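Uroporphyrin-III C-methyltransferase (Thermus thermophilus, PDB 1VE2) probably catalyses the S-adenosyl-L-methionine-dependent C-methylation of uroporphyrinogen III in porphyrin biosynthesis. Local coordinates at residues V8-L20 and R36-G48. Numbering follows the deposited sequence.
Sequences VGAGFGGPEHLTL and RLVHPGVLALAKG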
ATOM      1  N   VAL A   8      -7.734  -8.575   9.282  1.00 15.46           N
ATOM      2  CA  VAL A   8      -6.274  -8.575   9.181  1.00 17.18           C
ATOM      3  C   VAL A   8      -5.649  -8.792   7.817  1.00 16.87           C
ATOM      4  O   VAL A   8      -6.024  -9.709   7.091  1.00 18.22           O
ATOM      5  CB  VAL A   8      -5.692  -9.659  10.132  1.00 17.59           C
ATOM      6  CG1 VAL A   8      -4.147  -9.595  10.158  1.00 16.87           C
ATOM      7  CG2 VAL A   8      -6.285  -9.486  11.521  1.00 18.27           C
ATOM      8  N   GLY A   9      -4.677  -7.944   7.493  1.00 18.21           N
ATOM      9  CA  GLY A   9      -3.960  -8.069   6.240  1.00 17.65           C
ATOM     10  C   GLY A   9      -2.771  -8.999   6.435  1.00 18.96           C
ATOM     11  O   GLY A   9      -1.999  -8.837   7.382  1.00 17.07           O
ATOM     12  N   ALA A  10      -2.619  -9.977   5.544  1.00 17.49           N
ATOM     13  CA  ALA A  10      -1.513 -10.924   5.640  1.00 18.12           C
ATOM     14  C   ALA A  10      -0.302 -10.489   4.821  1.00 17.07           C
ATOM     15  O   ALA A  10       0.730 -11.157   4.833  1.00 17.41           O
ATOM     16  CB  ALA A  10      -1.971 -12.315   5.175  1.00 19.73           C
ATOM     17  N   GLY A  11      -0.415  -9.370   4.117  1.00 16.15           N
ATOM     18  CA  GLY A  11       0.701  -8.933   3.301  1.00 16.39           C
ATOM     19  C   GLY A  11       0.655  -9.709   1.996  1.00 16.92           C
ATOM     20  O   GLY A  11      -0.209 -10.564   1.823  1.00 19.60           O
ATOM     21  N   PHE A  12       1.586  -9.435   1.092  1.00 16.86           N
ATOM     22  CA  PHE A  12       1.611 -10.092  -0.218  1.00 18.47           C
ATOM     23  C   PHE A  12       2.344 -11.438  -0.261  1.00 19.37           C
ATOM     24  O   PHE A  12       2.179 -12.209  -1.214  1.00 21.24           O
ATOM     25  CB  PHE A  12       2.259  -9.146  -1.236  1.00 18.15           C
ATOM     26  CG  PHE A  12       3.738  -8.972  -1.035  1.00 19.64           C
ATOM     27  CD1 PHE A  12       4.643  -9.880  -1.578  1.00 19.46           C
ATOM     28  CD2 PHE A  12       4.226  -7.947  -0.235  1.00 19.83           C
ATOM     29  CE1 PHE A  12       6.009  -9.771  -1.323  1.00 19.79           C
ATOM     30  CE2 PHE A  12       5.588  -7.835   0.022  1.00 20.48           C
ATOM     31  CZ  PHE A  12       6.481  -8.752  -0.521  1.00 19.87           C
ATOM     32  N   GLY A  13       3.156 -11.720   0.754  1.00 19.81           N
ATOM     33  CA  GLY A  13       3.900 -12.967   0.747  1.00 18.34           C
ATOM     34  C   GLY A  13       4.197 -13.602   2.093  1.00 17.01           C
ATOM     35  O   GLY A  13       3.291 -13.900   2.863  1.00 16.50           O
ATOM     36  N   GLY A  14       5.483 -13.818   2.359  1.00 18.29           N
ATOM     37  CA  GLY A  14       5.909 -14.440   3.599  1.00 19.82           C
ATOM     38  C   GLY A  14       5.564 -13.668   4.855  1.00 20.49           C
ATOM     39  O   GLY A  14       5.245 -12.476   4.791  1.00 18.90           O
ATOM     40  N   PRO A  15       5.645 -14.321   6.027  1.00 20.50           N
ATOM     41  CA  PRO A  15       5.329 -13.675   7.304  1.00 19.83           C
ATOM     42  C   PRO A  15       6.247 -12.529   7.703  1.00 19.39           C
ATOM     43  O   PRO A  15       5.906 -11.746   8.590  1.00 20.62           O
ATOM     44  CB  PRO A  15       5.365 -14.833   8.299  1.00 21.46           C
ATOM     45  CG  PRO A  15       6.388 -15.748   7.719  1.00 20.83           C
ATOM     46  CD  PRO A  15       6.075 -15.719   6.234  1.00 20.66           C
ATOM     47  N   GLU A  16       7.399 -12.407   7.048  1.00 20.72           N
ATOM     48  CA  GLU A  16       8.329 -11.327   7.385  1.00 22.00           C
ATOM     49  C   GLU A  16       7.734  -9.962   7.037  1.00 22.10           C
ATOM     50  O   GLU A  16       8.177  -8.934   7.564  1.00 20.87           O
ATOM     51  CB  GLU A  16       9.658 -11.506   6.650  1.00 24.30           C
ATOM     52  CG  GLU A  16       9.568 -11.226   5.165  1.00 30.04           C
ATOM     53  CD  GLU A  16      10.694 -11.852   4.394  1.00 35.37           C
ATOM     54  OE1 GLU A  16      11.866 -11.653   4.781  1.00 39.34           O
ATOM     55  OE2 GLU A  16      10.404 -12.544   3.394  1.00 40.60           O
ATOM     56  N   HIS A  17       6.737  -9.949   6.150  1.00 19.47           N
ATOM     57  CA  HIS A  17       6.083  -8.698   5.772  1.00 18.54           C
ATOM     58  C   HIS A  17       4.835  -8.397   6.598  1.00 18.03           C
ATOM     59  O   HIS A  17       4.180  -7.376   6.385  1.00 17.90           O
ATOM     60  CB  HIS A  17       5.748  -8.696   4.279  1.00 18.36           C
ATOM     61  CG  HIS A  17       6.955  -8.808   3.406  1.00 17.90           C
ATOM     62  ND1 HIS A  17       7.946  -7.850   3.387  1.00 17.73           N
ATOM     63  CD2 HIS A  17       7.370  -9.796   2.580  1.00 19.94           C
ATOM     64  CE1 HIS A  17       8.921  -8.244   2.589  1.00 19.47           C
ATOM     65  NE2 HIS A  17       8.597  -9.423   2.088  1.00 21.66           N
ATOM     66  N   LEU A  18       4.497  -9.290   7.527  1.00 17.62           N
ATOM     67  CA  LEU A  18       3.359  -9.063   8.415  1.00 18.14           C
ATOM     68  C   LEU A  18       3.747  -7.887   9.304  1.00 18.72           C
ATOM     69  O   LEU A  18       4.923  -7.701   9.578  1.00 19.58           O
ATOM     70  CB  LEU A  18       3.123 -10.267   9.331  1.00 19.24           C
ATOM     71  CG  LEU A  18       2.348 -11.470   8.815  1.00 19.17           C
ATOM     72  CD1 LEU A  18       2.365 -12.593   9.854  1.00 17.73           C
ATOM     73  CD2 LEU A  18       0.917 -11.030   8.512  1.00 16.76           C
ATOM     74  N   THR A  19       2.778  -7.098   9.753  1.00 17.75           N
ATOM     75  CA  THR A  19       3.095  -5.989  10.651  1.00 18.19           C
ATOM     76  C   THR A  19       3.108  -6.558  12.062  1.00 18.75           C
ATOM     77  O   THR A  19       2.628  -7.663  12.289  1.00 17.62           O
ATOM     78  CB  THR A  19       2.045  -4.873  10.602  1.00 17.15           C
ATOM     79  OG1 THR A  19       0.781  -5.377  11.067  1.00 17.46           O
ATOM     80  CG2 THR A  19       1.909  -4.345   9.181  1.00 16.28           C
ATOM     81  N   LEU A  20       3.638  -5.799  13.012  1.00 17.50           N
ATOM     82  CA  LEU A  20       3.710  -6.279  14.388  1.00 18.92           C
ATOM     83  C   LEU A  20       2.327  -6.503  14.996  1.00 17.38           C
ATOM     84  O   LEU A  20       2.134  -7.447  15.767  1.00 18.16           O
ATOM     85  CB  LEU A  20       4.518  -5.294  15.247  1.00 19.58           C
ATOM     86  CG  LEU A  20       5.939  -4.972  14.756  1.00 22.95           C
ATOM     87  CD1 LEU A  20       6.702  -4.240  15.858  1.00 21.74           C
ATOM     88  CD2 LEU A  20       6.679  -6.255  14.381  1.00 23.36           C
ATOM     89  N   ARG A  36      -7.943 -18.920   1.162  1.00 38.01           N
ATOM     90  CA  ARG A  36      -7.255 -20.152   0.779  1.00 41.88           C
ATOM     91  C   ARG A  36      -5.804 -19.909   0.360  1.00 41.63           C
ATOM     92  O   ARG A  36      -4.917 -20.690   0.692  1.00 42.68           O
ATOM     93  CB  ARG A  36      -7.975 -20.824  -0.398  1.00 44.95           C
ATOM     94  CG  ARG A  36      -9.447 -21.144  -0.185  1.00 50.07           C
ATOM     95  CD  ARG A  36      -9.650 -22.447   0.570  1.00 53.46           C
ATOM     96  NE  ARG A  36     -11.058 -22.841   0.587  1.00 56.77           N
ATOM     97  CZ  ARG A  36     -11.518 -23.971   1.116  1.00 58.57           C
ATOM     98  NH1 ARG A  36     -10.683 -24.836   1.682  1.00 59.04           N
ATOM     99  NH2 ARG A  36     -12.817 -24.241   1.079  1.00 59.97           N
ATOM    100  N   LEU A  37      -5.573 -18.826  -0.375  1.00 41.60           N
ATOM    101  CA  LEU A  37      -4.238 -18.507  -0.880  1.00 41.99           C
ATOM    102  C   LEU A  37      -3.310 -17.753   0.079  1.00 39.88           C
ATOM    103  O   LEU A  37      -2.374 -17.090  -0.366  1.00 41.41           O
ATOM    104  CB  LEU A  37      -4.367 -17.711  -2.188  1.00 44.10           C
ATOM    105  CG  LEU A  37      -3.448 -18.017  -3.382  1.00 46.26           C
ATOM    106  CD1 LEU A  37      -3.943 -17.234  -4.594  1.00 46.67           C
ATOM    107  CD2 LEU A  37      -1.996 -17.661  -3.076  1.00 46.99           C
ATOM    108  N   VAL A  38      -3.553 -17.837   1.383  1.00 35.91           N
ATOM    109  CA  VAL A  38      -2.674 -17.145   2.327  1.00 32.01           C
ATOM    110  C   VAL A  38      -1.403 -17.964   2.540  1.00 29.58           C
ATOM    111  O   VAL A  38      -1.465 -19.174   2.763  1.00 29.26           O
ATOM    112  CB  VAL A  38      -3.379 -16.891   3.682  1.00 29.94           C
ATOM    113  CG1 VAL A  38      -2.361 -16.462   4.734  1.00 28.53           C
ATOM    114  CG2 VAL A  38      -4.429 -15.796   3.516  1.00 28.96           C
ATOM    115  N   HIS A  39      -0.257 -17.293   2.459  1.00 26.68           N
ATOM    116  CA  HIS A  39       1.050 -17.926   2.616  1.00 26.30           C
ATOM    117  C   HIS A  39       1.119 -18.848   3.832  1.00 24.88           C
ATOM    118  O   HIS A  39       0.684 -18.485   4.928  1.00 23.18           O
ATOM    119  CB  HIS A  39       2.134 -16.848   2.712  1.00 23.71           C
ATOM    120  CG  HIS A  39       3.530 -17.364   2.540  1.00 24.93           C
ATOM    121  ND1 HIS A  39       4.178 -18.110   3.503  1.00 23.58           N
ATOM    122  CD2 HIS A  39       4.410 -17.223   1.518  1.00 25.15           C
ATOM    123  CE1 HIS A  39       5.398 -18.400   3.085  1.00 24.16           C
ATOM    124  NE2 HIS A  39       5.564 -17.874   1.884  1.00 25.02           N
ATOM    125  N   PRO A  40       1.663 -20.063   3.646  1.00 24.64           N
ATOM    126  CA  PRO A  40       1.802 -21.064   4.710  1.00 24.94           C
ATOM    127  C   PRO A  40       2.507 -20.535   5.955  1.00 23.84           C
ATOM    128  O   PRO A  40       2.113 -20.853   7.076  1.00 25.34           O
ATOM    129  CB  PRO A  40       2.596 -22.181   4.035  1.00 25.41           C
ATOM    130  CG  PRO A  40       2.161 -22.087   2.601  1.00 27.86           C
ATOM    131  CD  PRO A  40       2.164 -20.589   2.362  1.00 25.34           C
ATOM    132  N   GLY A  41       3.548 -19.731   5.746  1.00 22.67           N
ATOM    133  CA  GLY A  41       4.300 -19.171   6.856  1.00 21.31           C
ATOM    134  C   GLY A  41       3.469 -18.244   7.718  1.00 21.03           C
ATOM    135  O   GLY A  41       3.707 -18.117   8.922  1.00 19.24           O
ATOM    136  N   VAL A  42       2.504 -17.567   7.101  1.00 19.98           N
ATOM    137  CA  VAL A  42       1.630 -16.676   7.847  1.00 19.36           C
ATOM    138  C   VAL A  42       0.621 -17.504   8.636  1.00 19.86           C
ATOM    139  O   VAL A  42       0.407 -17.267   9.825  1.00 20.72           O
ATOM    140  CB  VAL A  42       0.879 -15.691   6.908  1.00 19.81           C
ATOM    141  CG1 VAL A  42      -0.089 -14.845   7.707  1.00 20.13           C
ATOM    142  CG2 VAL A  42       1.883 -14.794   6.184  1.00 19.95           C
ATOM    143  N   LEU A  43       0.000 -18.486   7.986  1.00 19.61           N
ATOM    144  CA  LEU A  43      -0.979 -19.319   8.684  1.00 21.80           C
ATOM    145  C   LEU A  43      -0.333 -20.008   9.896  1.00 20.81           C
ATOM    146  O   LEU A  43      -0.936 -20.108  10.960  1.00 22.73           O
ATOM    147  CB  LEU A  43      -1.566 -20.380   7.735  1.00 21.16           C
ATOM    148  CG  LEU A  43      -2.389 -19.854   6.549  1.00 23.66           C
ATOM    149  CD1 LEU A  43      -2.850 -21.022   5.677  1.00 23.73           C
ATOM    150  CD2 LEU A  43      -3.594 -19.065   7.067  1.00 22.79           C
ATOM    151  N   ALA A  44       0.902 -20.465   9.727  1.00 23.10           N
ATOM    152  CA  ALA A  44       1.622 -21.151  10.798  1.00 22.91           C
ATOM    153  C   ALA A  44       1.738 -20.319  12.078  1.00 24.97           C
ATOM    154  O   ALA A  44       1.877 -20.869  13.170  1.00 26.02           O
ATOM    155  CB  ALA A  44       3.000 -21.553  10.312  1.00 23.51           C
ATOM    156  N   LEU A  45       1.675 -18.998  11.950  1.00 24.67           N
ATOM    157  CA  LEU A  45       1.772 -18.124  13.118  1.00 25.46           C
ATOM    158  C   LEU A  45       0.450 -17.952  13.871  1.00 26.74           C
ATOM    159  O   LEU A  45       0.419 -17.405  14.975  1.00 27.44           O
ATOM    160  CB  LEU A  45       2.319 -16.762  12.700  1.00 24.55           C
ATOM    161  CG  LEU A  45       3.825 -16.784  12.434  1.00 25.06           C
ATOM    162  CD1 LEU A  45       4.248 -15.568  11.611  1.00 23.97           C
ATOM    163  CD2 LEU A  45       4.554 -16.819  13.780  1.00 25.09           C
ATOM    164  N   ALA A  46      -0.644 -18.417  13.278  1.00 26.65           N
ATOM    165  CA  ALA A  46      -1.940 -18.316  13.935  1.00 28.41           C
ATOM    166  C   ALA A  46      -2.034 -19.419  14.989  1.00 30.32           C
ATOM    167  O   ALA A  46      -1.826 -20.594  14.687  1.00 32.37           O
ATOM    168  CB  ALA A  46      -3.057 -18.465  12.915  1.00 28.78           C
ATOM    169  N   LYS A  47      -2.332 -19.047  16.229  1.00 29.98           N
ATOM    170  CA  LYS A  47      -2.434 -20.042  17.290  1.00 32.35           C
ATOM    171  C   LYS A  47      -3.865 -20.431  17.629  1.00 32.38           C
ATOM    172  O   LYS A  47      -4.113 -21.150  18.598  1.00 32.19           O
ATOM    173  CB  LYS A  47      -1.692 -19.551  18.532  1.00 33.23           C
ATOM    174  CG  LYS A  47      -0.184 -19.600  18.331  1.00 35.70           C
ATOM    175  CD  LYS A  47       0.599 -19.141  19.535  1.00 38.52           C
ATOM    176  CE  LYS A  47       2.090 -19.337  19.281  1.00 38.35           C
ATOM    177  NZ  LYS A  47       2.923 -18.720  20.347  1.00 42.65           N
ATOM    178  N   GLY A  48      -4.804 -19.949  16.823  1.00 31.34           N
ATOM    179  CA  GLY A  48      -6.200 -20.277  17.035  1.00 30.40           C
ATOM    180  C   GLY A  48      -6.638 -21.281  15.988  1.00 30.68           C
ATOM    181  O   GLY A  48      -5.809 -21.835  15.264  1.00 28.91           O
TER
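The imidazole of His39 meets the backbone of Gly14 with one face and its neighbour Pro40 with the other: Gly14 CA sits over the ring in a CH-pi contact, 3.8 Å from the centroid and 8° off the normal, while Pro40 CD covers the opposite face nearer the rim. At the ring edge, His39 ND1 accepts from Gly41 N at 2.8 Å, the N-cap bond of helix 40-43. CG lies anti to the backbone N (chi1 -166°), which turns the ring back over the helix start with ND1 facing Gly41 N. Separately, Gly13 O approaches His39 CB to 3.2 Å. Without the imidazole, as with an alanine here, Gly41 N would probably lose its capping acceptor and a gap would open beside Gly14. The glycine-rich loop that follows strand 4-9, a strand of the parallel sheet in this tetrapyrrole methylase fold, thus packs on a short helix that follows strand 31-34. Val42 spreads its two methyls, CG2 lying 3.8 Å from Pro15 CA and CG1 4.0 Å from both Ala10 CB and Leu18 CD1. Pro15 CB touches Leu45 CD1 at 3.6 Å, and Leu18 and Leu45 run past each other in opposite directions.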